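PDB 4RCK: hypothetical membrane spanning protein from Vibrio fischeri, which is uncharacterized but carries a magnesium-binding von Willebrand factor type A domain of the BatA type, probably serving metal-dependent protein binding at the membrane. Local coordinates for residues A[17-29]-A[57-71]. Sequence-based numbering, arbitrary orientation.
Sequences EHRDMMLVVDLSG and FIDQRKGDRLGLVLF. With MG (magnesium ion), chain C.
Met21, a selenomethionine, meets Leu66, Arg61 and Phe57 on the face covered by helix 46-60, and can be followed atom by atom. CB touches Leu66 CD2 at 3.6 Å, and CG stays by the same methyl while nearing Arg65 O. A bend at chi2 carries SE to the edge of the Arg61 guanidinium. A second bend, at chi3 (-44°), turns CE to the edge of the Phe57 ring, 3.5 Å from Phe57 CZ and equally 3.5 Å from Arg61 CD. Arg61 itself bonds through NH1 to the backbone of Glu219 of the second subunit.

These residues sit on parallel strands 19-26 and 65-71, axes 23° apart, whose in-register backbone ladder runs from Arg65 N on Arg19 O to Leu27 N on Phe71 O. With helix 46-60 between them they form a beta-alpha-beta crossover of the von Willebrand factor A fold.

On the other face, Asp20 and Arg65 run side by side as a salt bridge. Their carboxylate and guanidinium planes are 57° apart, and both bonds, NE to OD1 and NH2 to OD2, are weak because the hydrogens point poorly at the oxygens. Further along, Met22 SE lies 3.7 Å from Gly67 CA, while the Phe71 ring receives Asp26 CA over one face, 3.8 Å from its centroid.

At the C-terminal end of strand 19-26, Ser28 N bonds to Asp26 OD1 (2.8 Å), closing an Asx turn; Ser28 OG adds a second donor to Asp26 OD1 (2.9 Å). Asp26 OD2 accepts from Ser131 OG of the second subunit. Asp26, Ser28 and Ser30 form the DxSxS sequence of a metal-ion-dependent adhesion site, with magnesium on both serines. Second-shell Asp26 would orient the Ser28 hydroxyl, and its charge would probably favour the cation, consistent with the last ladder pair, Asp26 with Phe71, placing the loop that carries Ser28.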
loop_
_atom_site.group_PDB
_atom_site.type_symbol
_atom_site.label_atom_id
_atom_site.label_comp_id
_atom_site.label_asym_id
_atom_site.label_seq_id
_atom_site.Cartn_x
_atom_site.Cartn_y
_atom_site.Cartn_z
ATOM N N GLU A 17 -2.306 3.165 -11.387
ATOM C CA GLU A 17 -2.832 2.778 -10.083
ATOM C C GLU A 17 -2.128 3.514 -8.942
ATOM O O GLU A 17 -2.357 4.705 -8.728
ATOM C CB GLU A 17 -2.711 1.265 -9.889
ATOM C CG GLU A 17 -1.619 0.623 -10.729
ATOM C CD GLU A 17 -1.259 -0.771 -10.256
ATOM O OE1 GLU A 17 -2.155 -1.639 -10.204
ATOM O OE2 GLU A 17 -0.074 -0.995 -9.932
ATOM N N HIS A 18 -1.270 2.802 -8.219
ATOM C CA HIS A 18 -0.604 3.366 -7.051
ATOM C C HIS A 18 0.917 3.328 -7.189
ATOM O O HIS A 18 1.479 2.359 -7.699
ATOM C CB HIS A 18 -1.038 2.620 -5.788
ATOM C CG HIS A 18 -2.516 2.400 -5.698
ATOM N ND1 HIS A 18 -3.410 3.425 -5.468
ATOM C CD2 HIS A 18 -3.258 1.273 -5.807
ATOM C CE1 HIS A 18 -4.637 2.939 -5.439
ATOM N NE2 HIS A 18 -4.574 1.635 -5.642
ATOM N N ARG A 19 1.576 4.385 -6.723
ATOM C CA ARG A 19 3.030 4.499 -6.822
ATOM C C ARG A 19 3.734 4.383 -5.470
ATOM O O ARG A 19 3.176 4.742 -4.435
ATOM C CB ARG A 19 3.418 5.831 -7.469
ATOM C CG ARG A 19 3.178 5.917 -8.964
ATOM C CD ARG A 19 3.646 7.259 -9.503
ATOM N NE ARG A 19 4.303 7.131 -10.800
ATOM C CZ ARG A 19 3.674 7.196 -11.968
ATOM N NH1 ARG A 19 2.363 7.387 -12.007
ATOM N NH2 ARG A 19 4.358 7.069 -13.098
ATOM N N ASP A 20 4.966 3.882 -5.496
ATOM C CA ASP A 20 5.847 3.899 -4.330
ATOM C C ASP A 20 6.987 4.880 -4.564
ATOM O O ASP A 20 7.801 4.684 -5.463
ATOM C CB ASP A 20 6.410 2.506 -4.037
ATOM C CG ASP A 20 5.422 1.619 -3.312
ATOM O OD1 ASP A 20 4.429 2.152 -2.774
ATOM O OD2 ASP A 20 5.647 0.391 -3.270
HETATM N N MSE A 21 7.051 5.933 -3.759
HETATM C CA MSE A 21 8.062 6.961 -3.968
HETATM C C MSE A 21 8.866 7.233 -2.703
HETATM O O MSE A 21 8.310 7.562 -1.656
HETATM C CB MSE A 21 7.409 8.249 -4.470
HETATM C CG MSE A 21 5.952 8.086 -4.870
HETATM SE SE MSE A 21 5.472 9.199 -6.391
HETATM C CE MSE A 21 6.368 10.835 -5.830
HETATM N N MSE A 22 10.184 7.091 -2.812
HETATM C CA MSE A 22 11.075 7.306 -1.680
HETATM C C MSE A 22 11.778 8.652 -1.785
HETATM O O MSE A 22 12.498 8.912 -2.750
HETATM C CB MSE A 22 12.112 6.186 -1.592
HETATM C CG MSE A 22 12.645 5.950 -0.192
HETATM SE SE MSE A 22 11.307 5.107 0.936
HETATM C CE MSE A 22 10.690 3.768 -0.338
ATOM N N LEU A 23 11.566 9.503 -0.788
ATOM C CA LEU A 23 12.226 10.800 -0.741
ATOM C C LEU A 23 13.548 10.697 0.011
ATOM O O LEU A 23 13.595 10.211 1.140
ATOM C CB LEU A 23 11.319 11.843 -0.087
ATOM C CG LEU A 23 9.955 12.069 -0.743
ATOM C CD1 LEU A 23 9.161 13.125 0.011
ATOM C CD2 LEU A 23 10.113 12.455 -2.207
ATOM N N VAL A 24 14.622 11.151 -0.626
ATOM C CA VAL A 24 15.947 11.122 -0.018
ATOM C C VAL A 24 16.494 12.541 0.108
ATOM O O VAL A 24 16.731 13.211 -0.895
ATOM C CB VAL A 24 16.924 10.260 -0.836
ATOM C CG1 VAL A 24 18.254 10.139 -0.116
ATOM C CG2 VAL A 24 16.329 8.885 -1.085
ATOM N N VAL A 25 16.700 12.990 1.344
ATOM C CA VAL A 25 17.017 14.391 1.598
ATOM C C VAL A 25 18.349 14.613 2.324
ATOM O O VAL A 25 18.652 13.965 3.325
ATOM C CB VAL A 25 15.884 15.061 2.408
ATOM C CG1 VAL A 25 16.341 16.389 2.993
ATOM C CG2 VAL A 25 14.658 15.259 1.527
ATOM N N ASP A 26 19.131 15.545 1.786
ATOM C CA ASP A 26 20.417 15.958 2.338
ATOM C C ASP A 26 20.249 16.784 3.610
ATOM O O ASP A 26 19.585 17.821 3.595
ATOM C CB ASP A 26 21.180 16.769 1.283
ATOM C CG ASP A 26 22.655 16.924 1.601
ATOM O OD1 ASP A 26 23.023 17.013 2.791
ATOM O OD2 ASP A 26 23.453 16.967 0.642
ATOM N N LEU A 27 20.863 16.337 4.702
ATOM C CA LEU A 27 20.790 17.069 5.965
ATOM C C LEU A 27 22.159 17.575 6.428
ATOM O O LEU A 27 22.312 18.017 7.571
ATOM C CB LEU A 27 20.172 16.195 7.059
ATOM C CG LEU A 27 18.646 16.087 7.105
ATOM C CD1 LEU A 27 18.202 15.471 8.423
ATOM C CD2 LEU A 27 17.987 17.446 6.898
ATOM N N SER A 28 23.147 17.519 5.536
ATOM C CA SER A 28 24.508 17.939 5.866
ATOM C C SER A 28 24.543 19.393 6.301
ATOM O O SER A 28 23.676 20.180 5.927
ATOM C CB SER A 28 25.450 17.735 4.678
ATOM O OG SER A 28 25.235 18.710 3.674
ATOM N N GLY A 29 25.559 19.738 7.084
ATOM C CA GLY A 29 25.666 21.060 7.677
ATOM C C GLY A 29 25.636 22.210 6.686
ATOM O O GLY A 29 25.305 23.338 7.054
ATOM N N PHE A 57 4.621 19.380 -1.987
ATOM C CA PHE A 57 4.679 18.289 -2.958
ATOM C C PHE A 57 3.918 17.068 -2.470
ATOM O O PHE A 57 3.196 16.422 -3.234
ATOM C CB PHE A 57 6.134 17.909 -3.241
ATOM C CG PHE A 57 6.291 16.632 -4.019
ATOM C CD1 PHE A 57 6.193 16.637 -5.399
ATOM C CD2 PHE A 57 6.545 15.429 -3.373
ATOM C CE1 PHE A 57 6.337 15.471 -6.121
ATOM C CE2 PHE A 57 6.688 14.258 -4.092
ATOM C CZ PHE A 57 6.584 14.283 -5.467
ATOM N N ILE A 58 4.116 16.764 -1.191
ATOM C CA ILE A 58 3.504 15.621 -0.528
ATOM C C ILE A 58 1.979 15.717 -0.541
ATOM O O ILE A 58 1.288 14.736 -0.829
ATOM C CB ILE A 58 4.011 15.502 0.926
ATOM C CG1 ILE A 58 5.509 15.192 0.950
ATOM C CG2 ILE A 58 3.269 14.438 1.665
ATOM C CD1 ILE A 58 6.066 14.963 2.342
ATOM N N ASP A 59 1.464 16.909 -0.254
ATOM C CA ASP A 59 0.024 17.155 -0.293
ATOM C C ASP A 59 -0.570 16.874 -1.673
ATOM O O ASP A 59 -1.736 16.494 -1.791
ATOM C CB ASP A 59 -0.294 18.603 0.098
ATOM C CG ASP A 59 0.267 18.985 1.451
ATOM O OD1 ASP A 59 0.754 18.087 2.168
ATOM O OD2 ASP A 59 0.212 20.185 1.799
ATOM N N GLN A 60 0.236 17.073 -2.711
ATOM C CA GLN A 60 -0.242 16.999 -4.086
ATOM C C GLN A 60 -0.432 15.541 -4.519
ATOM O O GLN A 60 -1.364 15.223 -5.262
ATOM C CB GLN A 60 0.727 17.751 -5.015
ATOM C CG GLN A 60 0.169 18.109 -6.389
ATOM C CD GLN A 60 -1.140 18.891 -6.321
ATOM O OE1 GLN A 60 -1.436 19.562 -5.328
ATOM N NE2 GLN A 60 -1.930 18.807 -7.388
ATOM N N ARG A 61 0.430 14.655 -4.025
ATOM C CA ARG A 61 0.310 13.221 -4.295
ATOM C C ARG A 61 -0.997 12.623 -3.777
ATOM O O ARG A 61 -1.453 12.963 -2.688
ATOM C CB ARG A 61 1.487 12.473 -3.673
ATOM C CG ARG A 61 2.833 12.775 -4.308
ATOM C CD ARG A 61 3.031 11.985 -5.588
ATOM N NE ARG A 61 2.488 12.654 -6.766
ATOM C CZ ARG A 61 2.539 12.141 -7.990
ATOM N NH1 ARG A 61 2.028 12.803 -9.019
ATOM N NH2 ARG A 61 3.104 10.957 -8.182
ATOM N N LYS A 62 -1.590 11.726 -4.560
ATOM C CA LYS A 62 -2.811 11.030 -4.157
ATOM C C LYS A 62 -2.745 9.550 -4.519
ATOM O O LYS A 62 -2.465 9.195 -5.662
ATOM C CB LYS A 62 -4.045 11.665 -4.808
ATOM C CG LYS A 62 -4.298 13.115 -4.416
ATOM C CD LYS A 62 -4.671 13.240 -2.948
ATOM C CE LYS A 62 -4.289 14.610 -2.406
ATOM N NZ LYS A 62 -4.913 15.716 -3.183
ATOM N N GLY A 63 -2.999 8.694 -3.536
ATOM C CA GLY A 63 -3.073 7.263 -3.770
ATOM C C GLY A 63 -1.726 6.570 -3.826
ATOM O O GLY A 63 -1.643 5.402 -4.204
ATOM N N ASP A 64 -0.672 7.280 -3.442
ATOM C CA ASP A 64 0.675 6.720 -3.484
ATOM C C ASP A 64 1.274 6.572 -2.089
ATOM O O ASP A 64 0.895 7.289 -1.163
ATOM C CB ASP A 64 1.589 7.592 -4.348
ATOM C CG ASP A 64 0.948 7.981 -5.666
ATOM O OD1 ASP A 64 0.623 7.075 -6.460
ATOM O OD2 ASP A 64 0.779 9.194 -5.910
ATOM N N ARG A 65 2.206 5.634 -1.946
ATOM C CA ARG A 65 2.961 5.493 -0.705
ATOM C C ARG A 65 4.232 6.326 -0.752
ATOM O O ARG A 65 4.903 6.397 -1.780
ATOM C CB ARG A 65 3.312 4.030 -0.434
ATOM C CG ARG A 65 2.237 3.261 0.302
ATOM C CD ARG A 65 2.729 1.891 0.724
ATOM N NE ARG A 65 3.231 1.120 -0.408
ATOM C CZ ARG A 65 3.888 -0.029 -0.294
ATOM N NH1 ARG A 65 4.127 -0.540 0.906
ATOM N NH2 ARG A 65 4.309 -0.665 -1.378
ATOM N N LEU A 66 4.561 6.951 0.372
ATOM C CA LEU A 66 5.739 7.802 0.455
ATOM C C LEU A 66 6.586 7.464 1.678
ATOM O O LEU A 66 6.059 7.129 2.740
ATOM C CB LEU A 66 5.324 9.276 0.483
ATOM C CG LEU A 66 4.823 9.850 -0.844
ATOM C CD1 LEU A 66 4.015 11.119 -0.623
ATOM C CD2 LEU A 66 5.995 10.124 -1.770
ATOM N N GLY A 67 7.904 7.546 1.516
ATOM C CA GLY A 67 8.837 7.279 2.595
ATOM C C GLY A 67 9.950 8.309 2.622
ATOM O O GLY A 67 10.178 9.004 1.632
ATOM N N LEU A 68 10.652 8.405 3.747
ATOM C CA LEU A 68 11.656 9.452 3.923
ATOM C C LEU A 68 13.022 8.923 4.362
ATOM O O LEU A 68 13.150 8.286 5.408
ATOM C CB LEU A 68 11.153 10.487 4.934
ATOM C CG LEU A 68 12.072 11.661 5.276
ATOM C CD1 LEU A 68 12.554 12.365 4.016
ATOM C CD2 LEU A 68 11.349 12.638 6.193
ATOM N N VAL A 69 14.039 9.203 3.552
ATOM C CA VAL A 69 15.421 8.889 3.900
ATOM C C VAL A 69 16.220 10.178 4.055
ATOM O O VAL A 69 16.191 11.043 3.183
ATOM C CB VAL A 69 16.098 7.995 2.838
ATOM C CG1 VAL A 69 17.516 7.647 3.262
ATOM C CG2 VAL A 69 15.284 6.734 2.604
ATOM N N LEU A 70 16.921 10.311 5.175
ATOM C CA LEU A 70 17.759 11.477 5.426
ATOM C C LEU A 70 19.220 11.050 5.410
ATOM O O LEU A 70 19.551 9.976 5.918
ATOM C CB LEU A 70 17.408 12.117 6.769
ATOM C CG LEU A 70 15.928 12.408 7.021
ATOM C CD1 LEU A 70 15.679 12.735 8.488
ATOM C CD2 LEU A 70 15.449 13.546 6.132
ATOM N N PHE A 71 20.101 11.859 4.829
ATOM C CA PHE A 71 21.509 11.478 4.858
ATOM C C PHE A 71 22.477 12.605 5.204
ATOM O O PHE A 71 22.138 13.792 5.196
ATOM C CB PHE A 71 21.927 10.829 3.525
ATOM C CG PHE A 71 21.846 11.740 2.330
ATOM C CD1 PHE A 71 20.636 11.981 1.706
ATOM C CD2 PHE A 71 22.989 12.314 1.799
ATOM C CE1 PHE A 71 20.560 12.800 0.594
ATOM C CE2 PHE A 71 22.922 13.133 0.690
ATOM C CZ PHE A 71 21.706 13.378 0.085
HETATM MG MG MG C . 27.234 19.197 2.160
#